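Local coordinates for protein ofchtiv-allosamidin (Ostrinia furnacalis, PDB 6JMB) that probably hydrolyses chitin as a group IV insect chitinase of glycosyl hydrolase family 18, and binds the inhibitor allosamidin here, at residues 230-234 / 333-339; 243-249 / 339-345. All blocks are in the same frame, centred on the assembly; numbering follows the deposited sequence. Where two conformers were deposited one is given.

Contact 1: 230-234 / 333-339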
loop_
_atom_site.group_PDB
_atom_site.type_symbol
_atom_site.label_atom_id
_atom_site.label_comp_id
_atom_site.label_asym_id
_atom_site.label_seq_id
_atom_site.Cartn_x
_atom_site.Cartn_y
_atom_site.Cartn_z
ATOM N N VAL A 230 0.254 9.206 -10.729
ATOM C CA VAL A 230 -0.981 9.934 -10.446
ATOM C C VAL A 230 -1.522 10.575 -11.715
ATOM O O VAL A 230 -2.718 10.484 -12.019
ATOM C CB VAL A 230 -0.759 10.968 -9.328
ATOM C CG1 VAL A 230 -1.953 11.925 -9.251
ATOM C CG2 VAL A 230 -0.556 10.255 -7.991
ATOM N N GLN A 231 -0.643 11.224 -12.482
ATOM C CA GLN A 231 -1.103 11.871 -13.702
ATOM C C GLN A 231 -1.591 10.851 -14.723
ATOM O O GLN A 231 -2.539 11.137 -15.463
ATOM C CB GLN A 231 -0.019 12.786 -14.272
ATOM C CG GLN A 231 0.370 13.935 -13.338
ATOM C CD GLN A 231 -0.822 14.758 -12.892
ATOM O OE1 GLN A 231 -1.638 15.181 -13.710
ATOM N NE2 GLN A 231 -0.935 14.984 -11.583
ATOM N N TYR A 232 -0.990 9.655 -14.762
ATOM C CA TYR A 232 -1.522 8.615 -15.641
ATOM C C TYR A 232 -2.957 8.257 -15.259
ATOM O O TYR A 232 -3.854 8.239 -16.112
ATOM C CB TYR A 232 -0.653 7.349 -15.648
ATOM C CG TYR A 232 -1.423 6.260 -16.360
ATOM C CD1 TYR A 232 -1.598 6.311 -17.736
ATOM C CD2 TYR A 232 -2.062 5.245 -15.655
ATOM C CE1 TYR A 232 -2.353 5.367 -18.398
ATOM C CE2 TYR A 232 -2.822 4.290 -16.312
ATOM C CZ TYR A 232 -2.963 4.365 -17.682
ATOM O OH TYR A 232 -3.724 3.426 -18.338
ATOM N N TRP A 233 -3.193 7.966 -13.977
ATOM C CA TRP A 233 -4.518 7.528 -13.554
ATOM C C TRP A 233 -5.559 8.614 -13.782
ATOM O O TRP A 233 -6.674 8.325 -14.236
ATOM C CB TRP A 233 -4.491 7.025 -12.107
ATOM C CG TRP A 233 -3.956 5.624 -12.044
ATOM C CD1 TRP A 233 -2.646 5.243 -11.957
ATOM C CD2 TRP A 233 -4.721 4.412 -12.122
ATOM N NE1 TRP A 233 -2.550 3.866 -11.965
ATOM C CE2 TRP A 233 -3.811 3.338 -12.060
ATOM C CE3 TRP A 233 -6.091 4.137 -12.224
ATOM C CZ2 TRP A 233 -4.223 2.013 -12.107
ATOM C CZ3 TRP A 233 -6.500 2.815 -12.269
ATOM C CH2 TRP A 233 -5.570 1.769 -12.205
ATOM N N LEU A 234 -5.210 9.876 -13.514
ATOM C CA LEU A 234 -6.131 10.970 -13.807
ATOM C C LEU A 234 -6.414 11.052 -15.302
ATOM O O LEU A 234 -7.572 11.177 -15.724
ATOM C CB LEU A 234 -5.554 12.293 -13.301
ATOM C CG LEU A 234 -5.453 12.466 -11.787
ATOM C CD1 LEU A 234 -4.679 13.741 -11.452
ATOM C CD2 LEU A 234 -6.828 12.497 -11.147
ATOM N N TYR A 333 1.411 17.466 -2.448
ATOM C CA TYR A 333 1.172 17.119 -3.844
ATOM C C TYR A 333 -0.262 16.637 -4.048
ATOM O O TYR A 333 -0.954 17.073 -4.979
ATOM C CB TYR A 333 2.184 16.057 -4.289
ATOM C CG TYR A 333 1.952 15.567 -5.699
ATOM C CD1 TYR A 333 1.099 14.501 -5.952
ATOM C CD2 TYR A 333 2.565 16.183 -6.777
ATOM C CE1 TYR A 333 0.862 14.060 -7.238
ATOM C CE2 TYR A 333 2.337 15.745 -8.075
ATOM C CZ TYR A 333 1.482 14.680 -8.293
ATOM O OH TYR A 333 1.231 14.239 -9.572
ATOM N N ALA A 334 -0.724 15.726 -3.187
ATOM C CA ALA A 334 -2.088 15.222 -3.298
ATOM C C ALA A 334 -3.103 16.348 -3.153
ATOM O O ALA A 334 -4.087 16.406 -3.903
ATOM C CB ALA A 334 -2.325 14.137 -2.246
ATOM N N ASN A 335 -2.879 17.256 -2.197
ATOM C CA ASN A 335 -3.769 18.405 -2.045
ATOM C C ASN A 335 -3.790 19.251 -3.311
ATOM O O ASN A 335 -4.852 19.727 -3.729
ATOM C CB ASN A 335 -3.312 19.266 -0.865
ATOM C CG ASN A 335 -3.684 18.677 0.477
ATOM O OD1 ASN A 335 -4.545 17.804 0.568
ATOM N ND2 ASN A 335 -3.049 19.177 1.538
ATOM N N SER A 336 -2.626 19.444 -3.939
ATOM C CA SER A 336 -2.550 20.322 -5.104
ATOM C C SER A 336 -3.349 19.776 -6.280
ATOM O O SER A 336 -3.812 20.550 -7.124
ATOM C CB SER A 336 -1.092 20.580 -5.490
ATOM O OG SER A 336 -0.507 19.441 -6.097
ATOM N N PHE A 337 -3.538 18.462 -6.354
ATOM C CA PHE A 337 -4.343 17.869 -7.413
ATOM C C PHE A 337 -5.731 17.451 -6.945
ATOM O O PHE A 337 -6.430 16.731 -7.668
ATOM C CB PHE A 337 -3.587 16.721 -8.083
ATOM C CG PHE A 337 -2.506 17.194 -9.003
ATOM C CD1 PHE A 337 -2.822 17.647 -10.274
ATOM C CD2 PHE A 337 -1.186 17.254 -8.581
ATOM C CE1 PHE A 337 -1.840 18.114 -11.124
ATOM C CE2 PHE A 337 -0.194 17.727 -9.429
ATOM C CZ PHE A 337 -0.523 18.155 -10.704
ATOM N N ASN A 338 -6.152 17.904 -5.761
ATOM C CA ASN A 338 -7.500 17.650 -5.259
ATOM C C ASN A 338 -7.806 16.156 -5.203
ATOM O O ASN A 338 -8.923 15.720 -5.477
ATOM C CB ASN A 338 -8.565 18.407 -6.063
ATOM C CG ASN A 338 -9.900 18.472 -5.344
ATOM O OD1 ASN A 338 -9.953 18.565 -4.117
ATOM N ND2 ASN A 338 -10.987 18.420 -6.108
ATOM N N LEU A 339 -6.801 15.360 -4.857
ATOM C CA LEU A 339 -7.027 13.927 -4.756
ATOM C C LEU A 339 -7.920 13.620 -3.558
ATOM O O LEU A 339 -8.004 14.386 -2.595
ATOM C CB LEU A 339 -5.697 13.188 -4.639
ATOM C CG LEU A 339 -4.694 13.424 -5.768
ATOM C CD1 LEU A 339 -3.490 12.499 -5.608
ATOM C CD2 LEU A 339 -5.362 13.239 -7.136
#

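Contact 2: 243-249 / 339-345. With AMI (allosamizoline), chain C; NAA (2-acetamido-2-deoxy-beta-D-allopyranose), chain B.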
loop_
_atom_site.group_PDB
_atom_site.type_symbol
_atom_site.label_atom_id
_atom_site.label_comp_id
_atom_site.label_asym_id
_atom_site.label_seq_id
_atom_site.Cartn_x
_atom_site.Cartn_y
_atom_site.Cartn_z
ATOM N N LEU A 243 -9.434 8.938 -6.607
ATOM C CA LEU A 243 -8.016 8.597 -6.632
ATOM C C LEU A 243 -7.446 8.853 -5.245
ATOM O O LEU A 243 -7.352 10.004 -4.803
ATOM C CB LEU A 243 -7.275 9.422 -7.681
ATOM C CG LEU A 243 -5.933 8.858 -8.181
ATOM C CD1 LEU A 243 -5.474 9.631 -9.404
ATOM C CD2 LEU A 243 -4.828 8.879 -7.131
ATOM N N VAL A 244 -7.059 7.782 -4.566
ATOM C CA VAL A 244 -6.454 7.858 -3.244
ATOM C C VAL A 244 -4.991 7.476 -3.406
ATOM O O VAL A 244 -4.676 6.380 -3.891
ATOM C CB VAL A 244 -7.177 6.945 -2.244
ATOM C CG1 VAL A 244 -6.562 7.079 -0.860
ATOM C CG2 VAL A 244 -8.665 7.285 -2.198
ATOM N N MET A 245 -4.099 8.380 -3.030
ATOM C CA MET A 245 -2.686 8.244 -3.360
ATOM C C MET A 245 -1.958 7.468 -2.270
ATOM O O MET A 245 -1.962 7.875 -1.103
ATOM C CB MET A 245 -2.057 9.623 -3.530
ATOM C CG MET A 245 -0.687 9.566 -4.173
ATOM S SD MET A 245 0.118 11.178 -4.213
ATOM C CE MET A 245 0.899 11.191 -2.603
ATOM N N GLY A 246 -1.320 6.368 -2.656
ATOM C CA GLY A 246 -0.599 5.560 -1.689
ATOM C C GLY A 246 0.712 6.195 -1.261
ATOM O O GLY A 246 1.392 6.871 -2.037
ATOM N N VAL A 247 1.058 5.969 0.005
ATOM C CA VAL A 247 2.370 6.328 0.553
ATOM C C VAL A 247 2.885 5.170 1.392
ATOM O O VAL A 247 2.112 4.396 1.972
ATOM C CB VAL A 247 2.310 7.609 1.419
ATOM C CG1 VAL A 247 1.820 8.795 0.593
ATOM C CG2 VAL A 247 1.423 7.397 2.650
ATOM N N PRO A 248 4.212 5.019 1.456
ATOM C CA PRO A 248 4.792 3.898 2.211
ATOM C C PRO A 248 5.254 4.288 3.608
ATOM O O PRO A 248 5.852 5.351 3.799
ATOM C CB PRO A 248 5.998 3.512 1.350
ATOM C CG PRO A 248 6.473 4.850 0.804
ATOM C CD PRO A 248 5.228 5.716 0.636
ATOM N N PHE A 249 5.016 3.415 4.587
ATOM C CA PHE A 249 5.566 3.553 5.928
ATOM C C PHE A 249 6.771 2.640 6.127
ATOM O O PHE A 249 7.101 2.277 7.262
ATOM C CB PHE A 249 4.504 3.252 6.991
ATOM C CG PHE A 249 3.518 4.370 7.238
ATOM C CD1 PHE A 249 3.346 5.424 6.344
ATOM C CD2 PHE A 249 2.759 4.351 8.395
ATOM C CE1 PHE A 249 2.419 6.436 6.608
ATOM C CE2 PHE A 249 1.837 5.354 8.666
ATOM C CZ PHE A 249 1.667 6.402 7.775
ATOM N N LEU A 339 -6.801 15.360 -4.857
ATOM C CA LEU A 339 -7.027 13.927 -4.756
ATOM C C LEU A 339 -7.920 13.620 -3.558
ATOM O O LEU A 339 -8.004 14.386 -2.595
ATOM C CB LEU A 339 -5.697 13.188 -4.639
ATOM C CG LEU A 339 -4.694 13.424 -5.768
ATOM C CD1 LEU A 339 -3.490 12.499 -5.608
ATOM C CD2 LEU A 339 -5.362 13.239 -7.136
ATOM N N ARG A 340 -8.590 12.466 -3.627
ATOM C CA ARG A 340 -9.560 12.096 -2.603
ATOM C C ARG A 340 -8.910 11.877 -1.242
ATOM O O ARG A 340 -9.556 12.069 -0.206
ATOM C CB ARG A 340 -10.311 10.847 -3.047
ATOM C CG ARG A 340 -11.321 10.330 -2.038
ATOM C CD ARG A 340 -12.411 11.370 -1.790
ATOM N NE ARG A 340 -13.406 10.911 -0.827
ATOM C CZ ARG A 340 -14.301 9.957 -1.069
ATOM N NH1 ARG A 340 -14.333 9.351 -2.251
ATOM N NH2 ARG A 340 -15.168 9.611 -0.128
ATOM N N GLY A 341 -7.646 11.476 -1.209
ATOM C CA GLY A 341 -6.989 11.317 0.069
ATOM C C GLY A 341 -5.700 10.541 -0.071
ATOM O O GLY A 341 -5.101 10.480 -1.150
ATOM N N ILE A 342 -5.302 9.948 1.046
ATOM C CA ILE A 342 -4.025 9.259 1.180
ATOM C C ILE A 342 -4.292 7.844 1.665
ATOM O O ILE A 342 -5.104 7.625 2.575
ATOM C CB ILE A 342 -3.097 9.994 2.173
ATOM C CG1 ILE A 342 -2.774 11.399 1.661
ATOM C CG2 ILE A 342 -1.811 9.205 2.429
ATOM C CD1 ILE A 342 -1.995 11.422 0.366
ATOM N N MET A 343 -3.628 6.884 1.032
ATOM C CA MET A 343 -3.631 5.490 1.447
ATOM C C MET A 343 -2.228 5.164 1.942
ATOM O O MET A 343 -1.245 5.683 1.405
ATOM C CB MET A 343 -3.972 4.604 0.236
ATOM C CG MET A 343 -3.884 3.118 0.475
ATOM S SD MET A 343 -4.296 2.161 -1.008
ATOM C CE MET A 343 -2.792 2.287 -1.975
ATOM N N LEU A 344 -2.120 4.328 2.973
ATOM C CA LEU A 344 -0.811 3.990 3.504
ATOM C C LEU A 344 -0.639 2.489 3.664
ATOM O O LEU A 344 -1.516 1.798 4.184
ATOM C CB LEU A 344 -0.537 4.698 4.838
ATOM C CG LEU A 344 -1.549 4.368 5.927
ATOM C CD1 LEU A 344 -0.866 4.115 7.265
ATOM C CD2 LEU A 344 -2.559 5.506 6.065
ATOM N N TRP A 345 0.507 1.995 3.221
ATOM C CA TRP A 345 0.976 0.661 3.571
ATOM C C TRP A 345 2.233 0.857 4.404
ATOM O O TRP A 345 3.256 1.306 3.872
ATOM C CB TRP A 345 1.321 -0.159 2.324
ATOM C CG TRP A 345 1.668 -1.545 2.741
ATOM C CD1 TRP A 345 2.906 -2.013 3.115
ATOM C CD2 TRP A 345 0.754 -2.628 2.929
ATOM N NE1 TRP A 345 2.810 -3.336 3.500
ATOM C CE2 TRP A 345 1.503 -3.731 3.399
ATOM C CE3 TRP A 345 -0.623 -2.778 2.739
ATOM C CZ2 TRP A 345 0.915 -4.965 3.678
ATOM C CZ3 TRP A 345 -1.202 -4.004 3.015
ATOM C CH2 TRP A 345 -0.433 -5.081 3.476
HETATM C C1 AMI C . 1.421 -3.755 -1.174
HETATM C C2 AMI C . 0.615 -5.107 -1.327
HETATM C C3 AMI C . 1.077 -5.920 -0.223
HETATM C C4 AMI C . 2.578 -5.471 0.006
HETATM C C5 AMI C . 2.436 -4.024 -0.029
HETATM C C6 AMI C . 3.797 -3.270 -0.256
HETATM C C7 AMI C . -0.753 -3.431 -0.868
HETATM C C8 AMI C . -3.298 -3.405 -0.817
HETATM C C9 AMI C . -1.985 -1.271 -0.280
HETATM N N2 AMI C . -0.647 -4.779 -1.243
HETATM N N7 AMI C . -2.014 -2.709 -0.658
HETATM O O3 AMI C . 0.929 -7.308 -0.520
HETATM O O4 AMI C . 3.124 -5.819 1.271
HETATM O O6 AMI C . 4.407 -3.786 -1.421
HETATM O O7 AMI C . 0.442 -2.793 -0.722
HETATM C C1 NAA B . 3.657 -7.106 1.324
HETATM C C2 NAA B . 4.618 -7.206 2.497
HETATM C C3 NAA B . 5.092 -8.591 2.728
HETATM C C4 NAA B . 3.921 -9.537 2.913
HETATM C C5 NAA B . 2.995 -9.432 1.709
HETATM C C6 NAA B . 1.772 -10.291 1.831
HETATM C C7 NAA B . 5.942 -5.057 2.936
HETATM C C8 NAA B . 7.069 -4.108 2.514
HETATM N N2 NAA B . 5.742 -6.281 2.122
HETATM O O3 NAA B . 5.896 -8.983 1.573
HETATM O O4 NAA B . 4.337 -10.913 3.023
HETATM O O5 NAA B . 2.537 -8.050 1.587
HETATM O O6 NAA B . 1.047 -10.167 0.627
HETATM O O7 NAA B . 5.267 -4.845 3.869
#

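Contact 1: 230-234 / 333-339
Two outer helices of the family 18 TIM barrel meet here: one turn of helix 226-235 packs against the C-terminal end of helix 324-336 and the turn that follows it. Tyr333, with chi1 at t, sends its phenol across the gap until OH lies 3.8 Å from Val230 CB, and Val230 CG1 sits at the edge of the ring, 4.1 Å from Tyr333 CE1. The hydroxyl hydrogen-bonds Asn227 OD1, on the same helix as Val230. Gln231 starts sideways, but its m, m side chain folds round and brings NE2 over one face of the Phe337 ring, Gln231 NE2 lying 3.3 Å from Phe337 CE1. Helix 324-336 ends in a Schellman motif. Asn338, at positive phi, is the C-prime residue; Leu339 N bonds Ala334 O at 3.1 Å and Asn338 N bonds Asn335 O at 3.0 Å. The turn points both Phe337 and Leu339 toward the other helix, where Leu339 CD1 lies 4.0 Å from Val230 CG1 and Leu339 CD2 4.3 Å from Leu234 CD2. At the more open side of this apolar seam, Gln231 NE2 also donates a nearly straight hydrogen bond of 3.0 Å to Tyr333 OH.

Contact 2: 243-249 / 339-345
Strands 243-248 and 341-345 run parallel, their axes 4.3 Å apart at closest and inclined by 37°, and a ladder of six main-chain hydrogen bonds joins them. It opens before the second strand, where Arg340 N donates to Leu243 O (3.0 Å). Met245 then uses both its polar backbone atoms: its N reaches Gly341 O at 3.0 Å and its O accepts from Met343 N at 2.9 Å. Val247 repeats the pattern, N to Met343 O at 2.7 Å and O from Trp345 N at 3.1 Å, and Phe249 N closes the series on Trp345 O at 2.8 Å. Alternate groups face the neighbouring strands: the Val244 backbone bonds to Ile188 and Val190, Gly246 to Val190 and, through its O, to Thr192 OG1, and Arg340 to Ile5. Arg340 NE bonds to Asp3 O and NH1 to Glu241 O. Met245, Val247, Ile342 and Leu344 share the face turned to the outer helices; Leu344 CD1 makes a CH-pi contact with Phe249, 3.7 Å from the ring centroid. On the other face, Gly246 gives Met343 space that a CB would contest. Trp345 lies there too: AMI C5 lies over one face of its indole, and Trp345 NE1 donates to NAA O7 at 2.9 Å. Parallel strands carrying a ligand-binding tryptophan to the C-terminal mouth are characteristic of the family 18 TIM barrel and its substrate cleft.

How the contacts relate
Contacts 1 and 2 form successive layers of one barrel, their centres 11 Å apart. Along the chain, helix 226-235 leads into strand 243-256, and helix 324-336 into strand 341-345, so the segments alternate between the contacts: contact 1 pairs the two helices and contact 2 the two strands they precede. Leu339 belongs to both, passing from the helix end to the strand. Between the layers, Leu234 CD2 packs 3.6 Å from Leu243 CD1, Ala334 CB 3.8 Å from Ile342 CD1 and Tyr333 CD1 3.9 Å from Met245 SD. The helix pair thus backs the strand pair on the barrel's outside, while Trp345 faces the inhibitor; the side chain of Val230 is about 14 Å from the allosamizoline.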